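Local structure of alcohol dehydrogenase (Thermus sp., 4CPD) at residues I148-I153 with A301-L306; A173-G178 with L250-E255; E70-L75 with P129-N134. The protein probably catalyses the NAD-dependent interconversion of alcohols and their aldehydes or ketones, as a zinc-containing member of the medium-chain dehydrogenase/reductase family. All blocks are in the same frame, centred on the assembly; numbering follows the deposited sequence.

Contact 1: I148-I153 with A301-L306. With ZN (zinc ion), chain E.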
loop_
_atom_site.group_PDB
_atom_site.type_symbol
_atom_site.label_atom_id
_atom_site.label_comp_id
_atom_site.label_asym_id
_atom_site.label_seq_id
_atom_site.Cartn_x
_atom_site.Cartn_y
_atom_site.Cartn_z
ATOM N N ILE A 148 -4.212 13.334 26.143
ATOM C CA ILE A 148 -4.002 11.891 26.285
ATOM C C ILE A 148 -4.198 11.127 24.968
ATOM O O ILE A 148 -3.491 10.175 24.691
ATOM C CB ILE A 148 -4.839 11.284 27.421
ATOM C CG1 ILE A 148 -4.539 9.794 27.565
ATOM C CG2 ILE A 148 -6.327 11.488 27.189
ATOM C CD1 ILE A 148 -5.039 9.215 28.866
ATOM N N PHE A 149 -5.091 11.606 24.133
ATOM C CA PHE A 149 -5.419 10.942 22.868
ATOM C C PHE A 149 -4.282 10.907 21.849
ATOM O O PHE A 149 -4.179 9.980 21.033
ATOM C CB PHE A 149 -6.639 11.587 22.280
ATOM C CG PHE A 149 -7.852 11.394 23.124
ATOM C CD1 PHE A 149 -8.141 12.234 24.172
ATOM C CD2 PHE A 149 -8.652 10.308 22.926
ATOM C CE1 PHE A 149 -9.254 12.019 24.971
ATOM C CE2 PHE A 149 -9.777 10.091 23.711
ATOM C CZ PHE A 149 -10.080 10.956 24.737
ATOM N N ALA A 150 -3.380 11.875 21.953
ATOM C CA ALA A 150 -2.208 11.921 21.094
ATOM C C ALA A 150 -1.328 10.678 21.213
ATOM O O ALA A 150 -0.628 10.311 20.251
ATOM C CB ALA A 150 -1.392 13.159 21.403
ATOM N N GLY A 151 -1.349 10.054 22.389
ATOM C CA GLY A 151 -0.494 8.916 22.640
ATOM C C GLY A 151 -0.947 7.626 21.991
ATOM O O GLY A 151 -0.108 6.699 21.827
ATOM N N ASP A 152 -2.235 7.552 21.609
ATOM C CA ASP A 152 -2.758 6.285 21.061
ATOM C C ASP A 152 -3.811 6.500 19.994
ATOM O O ASP A 152 -3.463 6.601 18.828
ATOM C CB ASP A 152 -3.212 5.371 22.213
ATOM C CG ASP A 152 -3.767 4.080 21.763
ATOM O OD1 ASP A 152 -3.908 3.847 20.547
ATOM O OD2 ASP A 152 -4.113 3.288 22.657
ATOM N N ILE A 153 -5.078 6.580 20.359
ATOM C CA ILE A 153 -6.128 6.445 19.336
ATOM C C ILE A 153 -6.241 7.587 18.282
ATOM O O ILE A 153 -6.634 7.342 17.144
ATOM C CB ILE A 153 -7.496 6.179 19.952
ATOM C CG1 ILE A 153 -7.901 7.311 20.883
ATOM C CG2 ILE A 153 -7.501 4.864 20.720
ATOM C CD1 ILE A 153 -9.396 7.294 21.127
ATOM N N ALA A 301 2.823 16.638 15.400
ATOM C CA ALA A 301 1.810 17.337 14.624
ATOM C C ALA A 301 0.471 17.235 15.291
ATOM O O ALA A 301 -0.293 18.181 15.281
ATOM C CB ALA A 301 1.719 16.777 13.231
ATOM N N VAL A 302 0.176 16.079 15.867
ATOM C CA VAL A 302 -1.126 15.884 16.511
ATOM C C VAL A 302 -1.255 16.834 17.702
ATOM O O VAL A 302 -2.221 17.554 17.830
ATOM C CB VAL A 302 -1.317 14.416 16.924
ATOM C CG1 VAL A 302 -2.521 14.253 17.834
ATOM C CG2 VAL A 302 -1.483 13.563 15.676
ATOM N N LEU A 303 -0.240 16.857 18.540
ATOM C CA LEU A 303 -0.185 17.813 19.644
ATOM C C LEU A 303 -0.390 19.288 19.191
ATOM O O LEU A 303 -1.153 20.040 19.802
ATOM C CB LEU A 303 1.146 17.691 20.402
ATOM C CG LEU A 303 1.310 16.415 21.225
ATOM C CD1 LEU A 303 2.688 16.288 21.873
ATOM C CD2 LEU A 303 0.250 16.332 22.299
ATOM N N ALA A 304 0.290 19.716 18.143
ATOM C CA ALA A 304 0.107 21.074 17.674
ATOM C C ALA A 304 -1.386 21.318 17.306
ATOM O O ALA A 304 -1.925 22.387 17.542
ATOM C CB ALA A 304 1.048 21.365 16.493
ATOM N N LEU A 305 -2.046 20.315 16.748
ATOM C CA LEU A 305 -3.434 20.466 16.368
ATOM C C LEU A 305 -4.337 20.522 17.617
ATOM O O LEU A 305 -5.332 21.279 17.665
ATOM C CB LEU A 305 -3.882 19.330 15.434
ATOM C CG LEU A 305 -3.409 19.344 13.985
ATOM C CD1 LEU A 305 -3.757 18.025 13.343
ATOM C CD2 LEU A 305 -4.075 20.427 13.180
ATOM N N LEU A 306 -3.999 19.708 18.611
ATOM C CA LEU A 306 -4.779 19.658 19.834
ATOM C C LEU A 306 -4.637 20.991 20.571
ATOM O O LEU A 306 -5.615 21.620 20.961
ATOM C CB LEU A 306 -4.287 18.523 20.705
ATOM C CG LEU A 306 -4.614 17.123 20.200
ATOM C CD1 LEU A 306 -3.918 16.091 21.073
ATOM C CD2 LEU A 306 -6.108 16.870 20.235
HETATM ZN ZN ZN E . -4.735 1.476 22.561
HETATM O O HOH W 1 -3.585 0.255 20.739
#
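The methyl group of A150 fits among three aliphatic side chains of helix 295-307, and through it the segment that delivers a zinc ligand in this medium-chain dehydrogenase rests on a helix of the coenzyme-binding part of the chain. CB of A150 lies 3.7 Å from CD2 of L303. V302 meets the same methyl through CG1, and L306 through CD1, each at 3.9 Å. V302, L303 and L306 belong to one side of their helix, the last two separated by three positions, so their branches converge on a single small methyl. V302 puts CG1 anti to its backbone N (chi1 168°), with the contact made by that branch. Alanine suits the place because the backbones come close here, with CA of A150 only 6.2 Å from CA of V302. No hydrogen bond joins the segments; the contact is wholly apolar and buried.

Further out, V302 also packs on L154, S155 and Y158 of helix 153-163, and L306 on L154 and P313. The backbone carbonyl of A150 accepts a hydrogen bond from the S155 hydroxyl, tying the turn to the start of that helix. Within 148-151 the angles are helical, and the bond from N of G151 to O of I148 spans 3.1 Å. D152, at the N-cap position of helix 153-163, binds the zinc ion together with C38 and H59. With CG anti to the backbone N (chi1 179°), its carboxylate reaches the metal through one oxygen, OD2 of D152 standing 1.9 Å from zinc while OD1 remains at 3.2 Å.

Contact 2: A173-G178 with L250-E255. With NAD (nicotinamide-adenine-dinucleotide), chain G.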
loop_
_atom_site.group_PDB
_atom_site.type_symbol
_atom_site.label_atom_id
_atom_site.label_comp_id
_atom_site.label_asym_id
_atom_site.label_seq_id
_atom_site.Cartn_x
_atom_site.Cartn_y
_atom_site.Cartn_z
ATOM N N ALA A 173 -14.261 6.852 3.357
ATOM C CA ALA A 173 -15.157 6.006 4.131
ATOM C C ALA A 173 -14.432 5.463 5.348
ATOM O O ALA A 173 -13.307 5.014 5.228
ATOM C CB ALA A 173 -15.674 4.866 3.282
ATOM N N VAL A 174 -15.076 5.496 6.511
ATOM C CA VAL A 174 -14.480 4.971 7.744
ATOM C C VAL A 174 -15.355 3.848 8.227
ATOM O O VAL A 174 -16.537 4.044 8.454
ATOM C CB VAL A 174 -14.420 6.028 8.851
ATOM C CG1 VAL A 174 -13.786 5.468 10.105
ATOM C CG2 VAL A 174 -13.674 7.255 8.363
ATOM N N ILE A 175 -14.773 2.670 8.391
ATOM C CA ILE A 175 -15.533 1.494 8.797
ATOM C C ILE A 175 -15.214 1.245 10.259
ATOM O O ILE A 175 -14.077 0.907 10.616
ATOM C CB ILE A 175 -15.185 0.262 7.926
ATOM C CG1 ILE A 175 -15.675 0.475 6.489
ATOM C CG2 ILE A 175 -15.819 -1.000 8.468
ATOM C CD1 ILE A 175 -15.032 -0.453 5.478
ATOM N N GLY A 176 -16.232 1.427 11.097
ATOM C CA GLY A 176 -16.060 1.395 12.539
ATOM C C GLY A 176 -16.187 2.795 13.101
ATOM O O GLY A 176 -15.345 3.654 12.858
ATOM N N ALA A 177 -17.258 3.017 13.852
ATOM C CA ALA A 177 -17.507 4.291 14.521
ATOM C C ALA A 177 -17.237 4.229 16.029
ATOM O O ALA A 177 -17.770 5.017 16.781
ATOM C CB ALA A 177 -18.936 4.732 14.269
ATOM N N GLY A 178 -16.402 3.295 16.466
ATOM C CA GLY A 178 -15.839 3.341 17.809
ATOM C C GLY A 178 -14.829 4.476 17.923
ATOM O O GLY A 178 -14.619 5.247 16.965
ATOM N N LEU A 250 -12.518 -5.974 6.019
ATOM C CA LEU A 250 -11.451 -5.754 5.040
ATOM C C LEU A 250 -11.913 -5.981 3.595
ATOM O O LEU A 250 -11.534 -5.232 2.697
ATOM C CB LEU A 250 -10.222 -6.615 5.361
ATOM C CG LEU A 250 -9.458 -6.168 6.624
ATOM C CD1 LEU A 250 -8.515 -7.248 7.170
ATOM C CD2 LEU A 250 -8.686 -4.888 6.353
ATOM N N SER A 251 -12.724 -7.011 3.373
ATOM C CA SER A 251 -13.252 -7.299 2.036
ATOM C C SER A 251 -14.197 -6.185 1.630
ATOM O O SER A 251 -14.245 -5.751 0.471
ATOM C CB SER A 251 -13.996 -8.634 2.034
ATOM O OG SER A 251 -13.259 -9.608 2.752
ATOM N N LEU A 252 -14.934 -5.722 2.627
ATOM C CA LEU A 252 -15.823 -4.601 2.458
ATOM C C LEU A 252 -15.062 -3.359 2.016
ATOM O O LEU A 252 -15.444 -2.706 1.048
ATOM C CB LEU A 252 -16.555 -4.331 3.765
ATOM C CG LEU A 252 -17.896 -3.637 3.595
ATOM C CD1 LEU A 252 -18.916 -4.551 2.908
ATOM C CD2 LEU A 252 -18.385 -3.200 4.963
ATOM N N ALA A 253 -13.974 -3.057 2.711
ATOM C CA ALA A 253 -13.164 -1.903 2.381
ATOM C C ALA A 253 -12.669 -1.971 0.947
ATOM O O ALA A 253 -12.707 -0.953 0.222
ATOM C CB ALA A 253 -11.990 -1.771 3.346
ATOM N N LEU A 254 -12.226 -3.164 0.551
ATOM C CA LEU A 254 -11.661 -3.387 -0.784
ATOM C C LEU A 254 -12.700 -3.366 -1.912
ATOM O O LEU A 254 -12.412 -2.947 -3.030
ATOM C CB LEU A 254 -10.849 -4.678 -0.804
ATOM C CG LEU A 254 -9.544 -4.531 -0.015
ATOM C CD1 LEU A 254 -8.955 -5.878 0.305
ATOM C CD2 LEU A 254 -8.504 -3.695 -0.755
ATOM N N GLU A 255 -13.914 -3.799 -1.614
ATOM C CA GLU A 255 -14.992 -3.687 -2.568
ATOM C C GLU A 255 -15.443 -2.221 -2.697
ATOM O O GLU A 255 -15.645 -1.687 -3.787
ATOM C CB GLU A 255 -16.148 -4.557 -2.102
ATOM C CG GLU A 255 -17.122 -4.890 -3.221
ATOM C CD GLU A 255 -18.232 -5.831 -2.784
ATOM O OE1 GLU A 255 -18.219 -6.303 -1.620
ATOM O OE2 GLU A 255 -19.111 -6.111 -3.627
HETATM P PA NAD G . -14.117 -0.637 19.818
HETATM O O1A NAD G . -14.521 0.191 21.040
HETATM O O2A NAD G . -14.288 -2.153 19.854
HETATM O O5B NAD G . -14.792 -0.107 18.446
HETATM C C5B NAD G . -15.161 -1.016 17.410
HETATM C C4B NAD G . -16.369 -0.476 16.650
HETATM O O4B NAD G . -16.547 -1.210 15.431
HETATM C C3B NAD G . -17.653 -0.620 17.473
HETATM O O3B NAD G . -18.488 0.548 17.422
HETATM C C2B NAD G . -18.373 -1.763 16.815
HETATM O O2B NAD G . -19.792 -1.654 16.957
HETATM C C1B NAD G . -17.914 -1.608 15.378
HETATM N N9A NAD G . -18.066 -2.877 14.664
HETATM C C8A NAD G . -17.735 -4.089 15.154
HETATM N N7A NAD G . -18.023 -5.033 14.226
HETATM C C5A NAD G . -18.536 -4.417 13.136
HETATM C C6A NAD G . -19.029 -4.826 11.806
HETATM N N6A NAD G . -19.014 -6.130 11.487
HETATM N N1A NAD G . -19.489 -3.883 10.941
HETATM C C2A NAD G . -19.498 -2.577 11.270
HETATM N N3A NAD G . -19.059 -2.134 12.473
HETATM C C4A NAD G . -18.573 -2.985 13.427
HETATM O O3 NAD G . -12.548 -0.391 19.493
HETATM P PN NAD G . -11.753 1.007 19.286
HETATM O O1N NAD G . -11.322 1.415 20.681
HETATM O O2N NAD G . -12.489 1.939 18.317
HETATM O O5D NAD G . -10.475 0.486 18.443
HETATM C C5D NAD G . -10.664 0.277 17.030
HETATM C C4D NAD G . -9.865 -0.875 16.425
HETATM O O4D NAD G . -8.553 -0.389 16.106
HETATM C C3D NAD G . -9.677 -2.075 17.353
HETATM O O3D NAD G . -9.635 -3.268 16.550
HETATM C C2D NAD G . -8.346 -1.781 18.050
HETATM O O2D NAD G . -7.663 -2.927 18.619
HETATM C C1D NAD G . -7.590 -1.123 16.894
HETATM N N1N NAD G . -6.463 -0.273 17.312
HETATM C C2N NAD G . -5.373 -0.392 16.549
HETATM C C3N NAD G . -4.218 0.335 16.798
HETATM C C7N NAD G . -3.077 0.112 15.847
HETATM O O7N NAD G . -1.919 0.276 16.194
HETATM N N7N NAD G . -3.387 -0.255 14.588
HETATM C C4N NAD G . -4.197 1.230 17.881
HETATM C C5N NAD G . -5.343 1.350 18.675
HETATM C C6N NAD G . -6.478 0.580 18.371
#
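I175 lays its terminal methyl against helix 247-256, where CD1 overlaps the backbone and methyl of A253: it is 3.9 Å from CA of A253 and the same distance from CB. A branch of L252 approaches more loosely, CD2 lying 4.4 Å from CD1 of I175. CG1 of I175 is anti to the carbonyl carbon (chi1 -67°) and the chain runs on extended (chi2 162°), which carries CD1 across from strand to helix. A beta-branched residue with a long arm suits this spot, since it fits the strand and still spans the gap between I175 and A253, whose CA atoms are 7.6 Å apart. The small A253 lets the methyl come down onto the helix backbone itself.

This is strand-to-helix packing of a Rossmann fold, next to the coenzyme. Directly after I175 the chain enters G176, A177 and G178, part of a GxGxxG pattern that fits the bound NAD. CA of G176 passes beside the ring oxygen of the adenosine ribose, 3.9 Å from O4B of NAD. Glycine suits the place because, at its positive phi (108°), a CB would press on the carbonyl O of I175. At G178, the N-cap position of helix 179-190, the lack of a side chain lets the backbone lie close against the coenzyme's phosphates; its carbonyl carbon is 3.5 Å from O2N of NAD. The A177 amide is hydrogen-bonded to D200, which also binds NAD.

Strand 171-175 runs between strands 195-200 and 239-242 in the six-stranded parallel sheet. Helix 247-256 packs over the sheet, A253 also touching V240 and V263, and I175 reaching T249 and M256 of the same helix.

Contact 3: E70-L75 with P129-N134; sequences EGIQDL and PFSNVN
The backbones approach most closely at I72 and N132, whose CA atoms are 6.5 Å apart, where an irregular loop passes the short helix 131-134. I72 carries the contact: its CG1 is anti to the carbonyl carbon (chi1 -58°), and the bend at chi2 (-58°) turns CD1 onto the first turn of the helix. CD1 comes up against OG of S131 and lies 3.8 Å from the backbone N of N132. L75 adds a looser van der Waals approach, its CD1 4.3 Å from OG of S131. Both are partly exposed aliphatic side chains pointing toward the start of the helix, where their methyls shield the buried S131. The serine is small enough for the methyl groups to reach it, and its hydroxyl is hydrogen-bonded to the carbonyl O of L26. F130, at the N-cap position, starts the helix with its carbonyl, which accepts from the amides of both V133 and N134, the first at 2.7 Å between N of V133 and O of F130.

Within the GroES-like domain the contact joins the loop between strands 60-68 and 80-82 to the helix following strand 125-128; L26, touched by I72 and N132, lies beside both.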
loop_
_atom_site.group_PDB
_atom_site.type_symbol
_atom_site.label_atom_id
_atom_site.label_comp_id
_atom_site.label_asym_id
_atom_site.label_seq_id
_atom_site.Cartn_x
_atom_site.Cartn_y
_atom_site.Cartn_z
ATOM N N GLU A 70 20.012 10.023 34.635
ATOM C CA GLU A 70 21.109 10.978 34.449
ATOM C C GLU A 70 21.268 11.395 32.985
ATOM O O GLU A 70 21.945 12.379 32.726
ATOM C CB GLU A 70 22.469 10.409 34.926
ATOM C CG GLU A 70 22.526 9.851 36.350
ATOM N N GLY A 71 20.673 10.656 32.040
ATOM C CA GLY A 71 20.859 10.920 30.615
ATOM C C GLY A 71 19.821 11.806 29.945
ATOM O O GLY A 71 19.917 12.106 28.747
ATOM N N ILE A 72 18.833 12.232 30.720
ATOM C CA ILE A 72 17.714 13.020 30.189
ATOM C C ILE A 72 17.993 14.524 30.324
ATOM O O ILE A 72 18.304 15.019 31.419
ATOM C CB ILE A 72 16.373 12.622 30.875
ATOM C CG1 ILE A 72 16.082 11.127 30.672
ATOM C CG2 ILE A 72 15.201 13.431 30.338
ATOM C CD1 ILE A 72 15.997 10.677 29.222
ATOM N N GLN A 73 17.863 15.226 29.191
ATOM C CA GLN A 73 18.184 16.659 29.081
ATOM C C GLN A 73 16.934 17.549 29.252
ATOM O O GLN A 73 16.884 18.413 30.130
ATOM C CB GLN A 73 18.869 16.929 27.730
ATOM N N ASP A 74 15.910 17.269 28.450
ATOM C CA ASP A 74 14.781 18.168 28.249
ATOM C C ASP A 74 13.514 17.865 29.035
ATOM O O ASP A 74 12.462 18.370 28.683
ATOM C CB ASP A 74 14.451 18.208 26.755
ATOM C CG ASP A 74 15.594 18.772 25.924
ATOM O OD1 ASP A 74 16.566 19.285 26.528
ATOM O OD2 ASP A 74 15.531 18.715 24.676
ATOM N N LEU A 75 13.612 17.081 30.102
ATOM C CA LEU A 75 12.486 16.829 31.005
ATOM C C LEU A 75 12.935 16.957 32.454
ATOM O O LEU A 75 13.965 16.383 32.834
ATOM C CB LEU A 75 11.969 15.409 30.805
ATOM C CG LEU A 75 11.413 15.010 29.439
ATOM C CD1 LEU A 75 11.045 13.538 29.468
ATOM C CD2 LEU A 75 10.191 15.840 29.066
ATOM N N PRO A 129 10.847 3.759 29.559
ATOM C CA PRO A 129 12.212 3.652 29.022
ATOM C C PRO A 129 12.494 4.534 27.836
ATOM O O PRO A 129 11.594 4.851 27.103
ATOM C CB PRO A 129 12.292 2.205 28.549
ATOM C CG PRO A 129 10.883 1.805 28.314
ATOM C CD PRO A 129 10.059 2.545 29.308
ATOM N N PHE A 130 13.752 4.905 27.645
ATOM C CA PHE A 130 14.135 5.744 26.516
ATOM C C PHE A 130 13.190 6.973 26.413
ATOM O O PHE A 130 12.660 7.302 25.345
ATOM C CB PHE A 130 14.098 4.924 25.204
ATOM C CG PHE A 130 14.955 3.678 25.202
ATOM C CD1 PHE A 130 16.348 3.759 25.263
ATOM C CD2 PHE A 130 14.362 2.416 25.082
ATOM C CE1 PHE A 130 17.124 2.606 25.240
ATOM C CE2 PHE A 130 15.129 1.259 25.045
ATOM C CZ PHE A 130 16.511 1.355 25.125
ATOM N N SER A 131 12.973 7.656 27.530
ATOM C CA SER A 131 11.993 8.743 27.570
ATOM C C SER A 131 12.354 9.887 26.618
ATOM O O SER A 131 11.483 10.670 26.208
ATOM C CB SER A 131 11.822 9.270 29.001
ATOM O OG SER A 131 13.049 9.782 29.513
ATOM N N ASN A 132 13.639 9.968 26.280
ATOM C CA ASN A 132 14.118 10.823 25.206
ATOM C C ASN A 132 13.405 10.567 23.895
ATOM O O ASN A 132 13.241 11.484 23.100
ATOM C CB ASN A 132 15.627 10.664 24.980
ATOM C CG ASN A 132 16.058 9.204 24.713
ATOM O OD1 ASN A 132 15.702 8.272 25.455
ATOM N ND2 ASN A 132 16.854 9.012 23.657
ATOM N N VAL A 133 12.996 9.329 23.664
ATOM C CA VAL A 133 12.259 8.964 22.463
ATOM C C VAL A 133 10.751 8.893 22.713
ATOM O O VAL A 133 9.949 9.283 21.859
ATOM C CB VAL A 133 12.737 7.577 21.996
ATOM C CG1 VAL A 133 11.887 7.037 20.868
ATOM C CG2 VAL A 133 14.199 7.635 21.593
ATOM N N ASN A 134 10.372 8.362 23.869
ATOM C CA ASN A 134 8.999 7.947 24.117
ATOM C C ASN A 134 8.091 8.903 24.882
ATOM O O ASN A 134 6.986 8.502 25.255
ATOM C CB ASN A 134 9.048 6.617 24.845
ATOM C CG ASN A 134 9.766 5.561 24.039
ATOM O OD1 ASN A 134 10.801 5.019 24.432
ATOM N ND2 ASN A 134 9.211 5.265 22.900
#

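How the contacts relate
The three contacts follow the enzyme from its catalytic domain into its coenzyme domain without touching one another. Contact 3 closes before contact 1 opens in the chain, whereas contact 2 is nested inside the loop that contact 1 closes. Centres of contacts 1 and 2 are 23 Å apart, and NAD runs between them, its adenosine ribose by G176 and another part touching D152 of contact 1. Contacts 1 and 3 have centres 19 Å apart. Contact 3 is closer to the second zinc, held by C89, C92, C95 and C103 and about 10 Å from the N132 side chain, than to that of D152. It lies 39 Å from contact 2, centre to centre, across the middle of the chain.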